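Local structure of malyl-CoA lyase/beta-methylmalyl-CoA lyase (Methylobacterium extorquens, 5UGR) at residues Arg12-Glu17 against Ala36-Leu41; Arg223-Pro228 against Gly252-His257. The protein belongs to the HpcH/HpaI aldolase/citrate lyase family of TIM-barrel enzymes and holds a magnesium ion at a site of three carboxylate residues. All coordinates share one frame; numbering follows the deposited sequence.

Contact 1: residues Arg12-Glu17 against Ala36-Leu41; sequences RLHRSE and ADVIFL
Arg15 and Asp37 meet where the first two parallel strands of a TIM barrel begin, at the entry to both strands of the beta-alpha-beta unit formed by strand 16-21, helix 25-32 and strand 38-42. The Arg15 side chain can be followed outward from its backbone. Its CB lies 3.1 Å from Asp37 OD2, CG and CD run past the same oxygen, and the bend at chi3 (-58°) carries NE back to it. NE closes on Asp37 OD2 at 2.8 Å in a nearly straight hydrogen bond, part of a salt bridge, to the syn lone pair, with guanidinium and carboxylate almost coplanar. At the tip, NH2 faces Asp37 OD1, an oxygen whose position is less certain and which also pairs with Lys324, while NH1 turns to Thr269. Because Arg15 N reaches the anti lone pair of Asp37 OD2 at 2.9 Å, one residue grips that oxygen from backbone and side chain together. CG and CD2 of Leu13 pack against the same carboxylate.

The strand pairing starts beside this clasp. Asp37 N donates to Ser16 OG at 2.9 Å, the hydroxyl being shared with Asn265, and Val38 N donates to Ser16 O at 3.0 Å. Glu17 and Val38 form the parallel bridge, their side chains side by side on one face of the sheet. There the Glu17 carboxylate stands almost perpendicular to the Phe40 ring, while its OE2 accepts a bond from His14 NE2. Val38 CG2 sits over one face of the His14 imidazole, 3.7 Å from the ring centroid.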
loop_
_atom_site.group_PDB
_atom_site.type_symbol
_atom_site.label_atom_id
_atom_site.label_comp_id
_atom_site.label_asym_id
_atom_site.label_seq_id
_atom_site.Cartn_x
_atom_site.Cartn_y
_atom_site.Cartn_z
ATOM N N ARG A 12 17.432 -24.582 -10.874
ATOM C CA ARG A 12 17.341 -26.061 -10.849
ATOM C C ARG A 12 16.555 -26.550 -12.029
ATOM O O ARG A 12 15.620 -25.881 -12.504
ATOM C CB ARG A 12 16.641 -26.543 -9.596
ATOM C CG ARG A 12 17.193 -25.981 -8.288
ATOM C CD ARG A 12 16.558 -26.600 -7.060
ATOM N NE ARG A 12 16.829 -25.837 -5.850
ATOM C CZ ARG A 12 17.579 -26.228 -4.824
ATOM N NH1 ARG A 12 18.335 -27.351 -4.850
ATOM N NH2 ARG A 12 17.615 -25.460 -3.776
ATOM N N LEU A 13 16.873 -27.793 -12.436
ATOM C CA LEU A 13 16.107 -28.526 -13.432
ATOM C C LEU A 13 14.857 -29.076 -12.757
ATOM O O LEU A 13 14.920 -29.660 -11.693
ATOM C CB LEU A 13 16.953 -29.662 -14.017
ATOM C CG LEU A 13 16.274 -30.484 -15.076
ATOM C CD1 LEU A 13 16.050 -29.719 -16.349
ATOM C CD2 LEU A 13 17.159 -31.677 -15.422
ATOM N N HIS A 14 13.700 -28.786 -13.324
ATOM C CA HIS A 14 12.423 -29.014 -12.663
ATOM C C HIS A 14 11.328 -29.404 -13.671
ATOM O O HIS A 14 10.232 -28.844 -13.683
ATOM C CB HIS A 14 12.082 -27.725 -11.913
ATOM C CG HIS A 14 11.040 -27.856 -10.877
ATOM N ND1 HIS A 14 10.955 -26.972 -9.815
ATOM C CD2 HIS A 14 10.039 -28.739 -10.712
ATOM C CE1 HIS A 14 9.962 -27.335 -9.035
ATOM N NE2 HIS A 14 9.379 -28.385 -9.572
ATOM N N ARG A 15 11.620 -30.360 -14.537
ATOM C CA ARG A 15 10.639 -30.814 -15.531
ATOM C C ARG A 15 9.499 -31.650 -14.944
ATOM O O ARG A 15 8.346 -31.586 -15.389
ATOM C CB ARG A 15 11.342 -31.611 -16.632
ATOM C CG ARG A 15 12.422 -30.878 -17.386
ATOM C CD ARG A 15 13.285 -31.812 -18.177
ATOM N NE ARG A 15 13.914 -32.811 -17.343
ATOM C CZ ARG A 15 14.470 -33.931 -17.799
ATOM N NH1 ARG A 15 14.515 -34.214 -19.100
ATOM N NH2 ARG A 15 15.008 -34.779 -16.956
ATOM N N SER A 16 9.871 -32.496 -13.989
ATOM C CA SER A 16 9.004 -33.469 -13.366
ATOM C C SER A 16 9.113 -33.356 -11.871
ATOM O O SER A 16 10.224 -33.245 -11.314
ATOM C CB SER A 16 9.380 -34.891 -13.831
ATOM O OG SER A 16 10.754 -35.172 -13.645
ATOM N N GLU A 17 7.941 -33.358 -11.214
ATOM C CA GLU A 17 7.886 -33.239 -9.741
ATOM C C GLU A 17 7.018 -34.359 -9.233
ATOM O O GLU A 17 5.782 -34.332 -9.397
ATOM C CB GLU A 17 7.346 -31.860 -9.380
ATOM C CG GLU A 17 7.133 -31.615 -7.896
ATOM C CD GLU A 17 6.815 -30.160 -7.540
ATOM O OE1 GLU A 17 6.412 -29.876 -6.365
ATOM O OE2 GLU A 17 6.991 -29.291 -8.439
ATOM N N ALA A 36 12.519 -38.884 -11.884
ATOM C CA ALA A 36 11.982 -37.549 -11.546
ATOM C C ALA A 36 13.113 -36.601 -11.262
ATOM O O ALA A 36 14.116 -36.964 -10.641
ATOM C CB ALA A 36 11.117 -37.646 -10.321
ATOM N N ASP A 37 12.922 -35.342 -11.667
ATOM C CA ASP A 37 13.901 -34.281 -11.347
ATOM C C ASP A 37 13.811 -33.848 -9.902
ATOM O O ASP A 37 14.814 -33.524 -9.263
ATOM C CB ASP A 37 13.690 -33.072 -12.233
ATOM C CG ASP A 37 14.013 -33.312 -13.736
ATOM O OD1 ASP A 37 14.807 -34.233 -14.046
ATOM O OD2 ASP A 37 13.536 -32.496 -14.571
ATOM N N VAL A 38 12.572 -33.713 -9.443
ATOM C CA VAL A 38 12.262 -33.195 -8.114
ATOM C C VAL A 38 11.311 -34.201 -7.475
ATOM O O VAL A 38 10.406 -34.689 -8.140
ATOM C CB VAL A 38 11.515 -31.816 -8.229
ATOM C CG1 VAL A 38 11.114 -31.286 -6.869
ATOM C CG2 VAL A 38 12.367 -30.775 -8.956
ATOM N N ILE A 39 11.520 -34.503 -6.200
ATOM C CA ILE A 39 10.595 -35.346 -5.449
ATOM C C ILE A 39 10.171 -34.610 -4.202
ATOM O O ILE A 39 11.026 -34.056 -3.499
ATOM C CB ILE A 39 11.242 -36.722 -5.026
ATOM C CG1 ILE A 39 11.501 -37.545 -6.292
ATOM C CG2 ILE A 39 10.297 -37.470 -4.056
ATOM C CD1 ILE A 39 12.181 -38.890 -6.033
ATOM N N PHE A 40 8.865 -34.600 -3.918
ATOM C CA PHE A 40 8.447 -34.207 -2.587
ATOM C C PHE A 40 7.874 -35.368 -1.832
ATOM O O PHE A 40 7.080 -36.146 -2.363
ATOM C CB PHE A 40 7.522 -32.952 -2.542
ATOM C CG PHE A 40 6.099 -33.139 -2.985
ATOM C CD1 PHE A 40 5.135 -33.656 -2.145
ATOM C CD2 PHE A 40 5.679 -32.602 -4.199
ATOM C CE1 PHE A 40 3.808 -33.709 -2.541
ATOM C CE2 PHE A 40 4.368 -32.631 -4.594
ATOM C CZ PHE A 40 3.410 -33.190 -3.731
ATOM N N LEU A 41 8.375 -35.493 -0.599
ATOM C CA LEU A 41 7.885 -36.450 0.355
ATOM C C LEU A 41 6.776 -35.808 1.162
ATOM O O LEU A 41 7.012 -34.766 1.832
ATOM C CB LEU A 41 9.035 -36.954 1.225
ATOM C CG LEU A 41 10.273 -37.477 0.464
ATOM C CD1 LEU A 41 11.330 -37.982 1.458
ATOM C CD2 LEU A 41 9.876 -38.588 -0.555
HETATM O O HOH W 1 16.370 -31.013 -9.844
#

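Contact 2: residues Arg223-Pro228 against Gly252-His257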
loop_
_atom_site.group_PDB
_atom_site.type_symbol
_atom_site.label_atom_id
_atom_site.label_comp_id
_atom_site.label_asym_id
_atom_site.label_seq_id
_atom_site.Cartn_x
_atom_site.Cartn_y
_atom_site.Cartn_z
ATOM N N ARG A 223 10.296 -20.349 -10.837
ATOM C CA ARG A 223 9.867 -21.411 -11.754
ATOM C C ARG A 223 8.347 -21.606 -11.664
ATOM O O ARG A 223 7.874 -21.909 -10.569
ATOM C CB ARG A 223 10.577 -22.723 -11.422
ATOM C CG ARG A 223 12.092 -22.669 -11.404
ATOM C CD ARG A 223 12.694 -24.040 -11.191
ATOM N NE ARG A 223 12.552 -24.590 -9.867
ATOM C CZ ARG A 223 13.372 -24.333 -8.836
ATOM N NH1 ARG A 223 13.180 -24.986 -7.663
ATOM N NH2 ARG A 223 14.346 -23.425 -8.948
ATOM N N PRO A 224 7.617 -21.509 -12.794
ATOM C CA PRO A 224 6.196 -21.846 -12.779
ATOM C C PRO A 224 6.009 -23.335 -13.103
ATOM O O PRO A 224 6.417 -23.800 -14.191
ATOM C CB PRO A 224 5.626 -20.980 -13.906
ATOM C CG PRO A 224 6.765 -20.509 -14.749
ATOM C CD PRO A 224 8.044 -20.953 -14.105
ATOM N N ILE A 225 5.329 -24.024 -12.167
ATOM C CA ILE A 225 5.151 -25.479 -12.231
ATOM C C ILE A 225 3.666 -25.784 -12.215
ATOM O O ILE A 225 2.904 -25.244 -11.389
ATOM C CB ILE A 225 5.842 -26.199 -11.029
ATOM C CG1 ILE A 225 7.298 -25.731 -10.884
ATOM C CG2 ILE A 225 5.726 -27.697 -11.204
ATOM C CD1 ILE A 225 8.201 -26.018 -12.039
ATOM N N ASP A 226 3.231 -26.685 -13.115
ATOM C CA ASP A 226 1.826 -27.091 -13.159
ATOM C C ASP A 226 1.626 -28.280 -12.243
ATOM O O ASP A 226 2.522 -29.132 -12.115
ATOM C CB ASP A 226 1.464 -27.457 -14.610
ATOM C CG ASP A 226 -0.027 -27.584 -14.855
ATOM O OD1 ASP A 226 -0.820 -26.927 -14.126
ATOM O OD2 ASP A 226 -0.377 -28.424 -15.736
ATOM N N GLY A 227 0.444 -28.383 -11.654
ATOM C CA GLY A 227 0.146 -29.386 -10.649
ATOM C C GLY A 227 -0.337 -30.746 -11.212
ATOM O O GLY A 227 -0.008 -31.111 -12.352
ATOM N N PRO A 228 -1.113 -31.469 -10.422
ATOM C CA PRO A 228 -1.426 -32.855 -10.733
ATOM C C PRO A 228 -2.471 -33.006 -11.825
ATOM O O PRO A 228 -3.319 -32.120 -12.002
ATOM C CB PRO A 228 -1.953 -33.391 -9.397
ATOM C CG PRO A 228 -2.556 -32.166 -8.738
ATOM C CD PRO A 228 -1.657 -31.028 -9.118
ATOM N N GLY A 252 7.675 -27.087 -15.728
ATOM C CA GLY A 252 7.517 -28.492 -15.347
ATOM C C GLY A 252 6.139 -28.793 -14.859
ATOM O O GLY A 252 5.272 -27.897 -14.809
ATOM N N LYS A 253 5.910 -30.073 -14.530
ATOM C CA LYS A 253 4.594 -30.537 -14.102
ATOM C C LYS A 253 4.746 -31.688 -13.123
ATOM O O LYS A 253 5.731 -32.484 -13.159
ATOM C CB LYS A 253 3.735 -30.991 -15.290
ATOM C CG LYS A 253 2.276 -31.329 -14.997
ATOM C CD LYS A 253 1.445 -31.520 -16.243
ATOM C CE LYS A 253 0.030 -31.976 -15.960
ATOM N NZ LYS A 253 -0.658 -31.033 -15.042
ATOM N N TRP A 254 3.741 -31.773 -12.227
ATOM C CA TRP A 254 3.721 -32.875 -11.299
ATOM C C TRP A 254 3.486 -34.222 -11.996
ATOM O O TRP A 254 2.759 -34.322 -12.967
ATOM C CB TRP A 254 2.642 -32.712 -10.233
ATOM C CG TRP A 254 2.890 -31.601 -9.258
ATOM C CD1 TRP A 254 3.669 -30.473 -9.411
ATOM C CD2 TRP A 254 2.253 -31.480 -7.997
ATOM N NE1 TRP A 254 3.575 -29.687 -8.290
ATOM C CE2 TRP A 254 2.700 -30.273 -7.403
ATOM C CE3 TRP A 254 1.349 -32.272 -7.315
ATOM C CZ2 TRP A 254 2.256 -29.866 -6.158
ATOM C CZ3 TRP A 254 0.907 -31.885 -6.092
ATOM C CH2 TRP A 254 1.340 -30.679 -5.511
ATOM N N ALA A 255 4.069 -35.243 -11.368
ATOM C CA ALA A 255 3.758 -36.636 -11.608
ATOM C C ALA A 255 3.205 -37.211 -10.298
ATOM O O ALA A 255 3.855 -37.148 -9.247
ATOM C CB ALA A 255 4.988 -37.405 -12.085
ATOM N N ILE A 256 2.021 -37.764 -10.379
ATOM C CA ILE A 256 1.414 -38.430 -9.218
ATOM C C ILE A 256 1.216 -39.920 -9.489
ATOM O O ILE A 256 0.631 -40.632 -8.662
ATOM C CB ILE A 256 0.118 -37.741 -8.711
ATOM C CG1 ILE A 256 -0.964 -37.696 -9.766
ATOM C CG2 ILE A 256 0.388 -36.327 -8.180
ATOM C CD1 ILE A 256 -2.334 -37.369 -9.160
ATOM N N HIS A 257 1.711 -40.382 -10.621
ATOM C CA HIS A 257 1.786 -41.814 -10.988
ATOM C C HIS A 257 3.061 -41.971 -11.769
ATOM O O HIS A 257 3.445 -41.070 -12.540
ATOM C CB HIS A 257 0.612 -42.154 -11.867
ATOM C CG HIS A 257 0.517 -43.596 -12.225
ATOM N ND1 HIS A 257 1.127 -44.145 -13.343
ATOM C CD2 HIS A 257 -0.137 -44.608 -11.618
ATOM C CE1 HIS A 257 0.858 -45.436 -13.394
ATOM N NE2 HIS A 257 0.092 -45.748 -12.359
HETATM O O HOH W 2 -3.398 -30.938 -14.477
#
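Gly227 and Pro228 form the low ridge against which Trp254 lies, just past the paired part of strands 223-226 and 252-255, the last two of the TIM barrel. Gly227 CA lies over the five-membered ring of the indole, 3.8 Å from its centroid and 12° off the normal. Pro228 CD continues the ridge as an off-centre CH-pi contact with the six-membered ring, 3.7 Å from Trp254 CE3. Ile225 CG2 fills in at the indole edge, in the ring plane, 3.9 Å from Trp254 CD1. With CG anti to the carbonyl carbon (chi1 -69°), Trp254 sets that atom against Gly227 CA, and its NE1 is hydrogen-bonded to Ser162. Farther along, Pro228 CB meets CG2 and CD1 of Ile256.

Two backbone bonds join the strands, Asp226 N to Gly252 O and Trp254 N to Asp226 O. Gly252 presents only backbone to Ile225: CG2 lies against its O and CD1 against its N.

Asp226 and Lys253 share the other face, side by side and pointing the same way. The lysine is extended until its last torsion (chi4 56°) turns NZ back to Asp226 OD2 at 2.7 Å, met from above the carboxylate plane, and to Gly227 O at 2.8 Å. A water bridges NZ to Pro228 O, and Asp226 OD1 is held by Gln210. Three acceptors thus share the ammonium, an environment that would be expected to favour the charged lysine and that links strand 252-255 to the end of strand 223-226 and the residues following it.

Overall arrangement
Contact 1 closes before contact 2 opens along the chain, yet their centres lie only 8 Å apart, because the eight-stranded parallel barrel brings its last strand, 252-255, beside its first, 16-21. The two contacts therefore flank the seam where the barrel closes: each joins consecutive strands of a beta-alpha-beta unit, spanned by helix 25-32 and helix 235-248 respectively. Across the seam Glu17 O and Ala255 N are 2.8 Å apart, probably hydrogen-bonded; Trp254 also reaches past strand 16-21 to Phe40 of strand 38-42, edge-to-face. Both aromatic side chains approach the magnesium ion, Trp254 to about 6 Å and Phe40 to about 8 Å, placing the seam near the metal site of Asp45, Glu140 and Asp167.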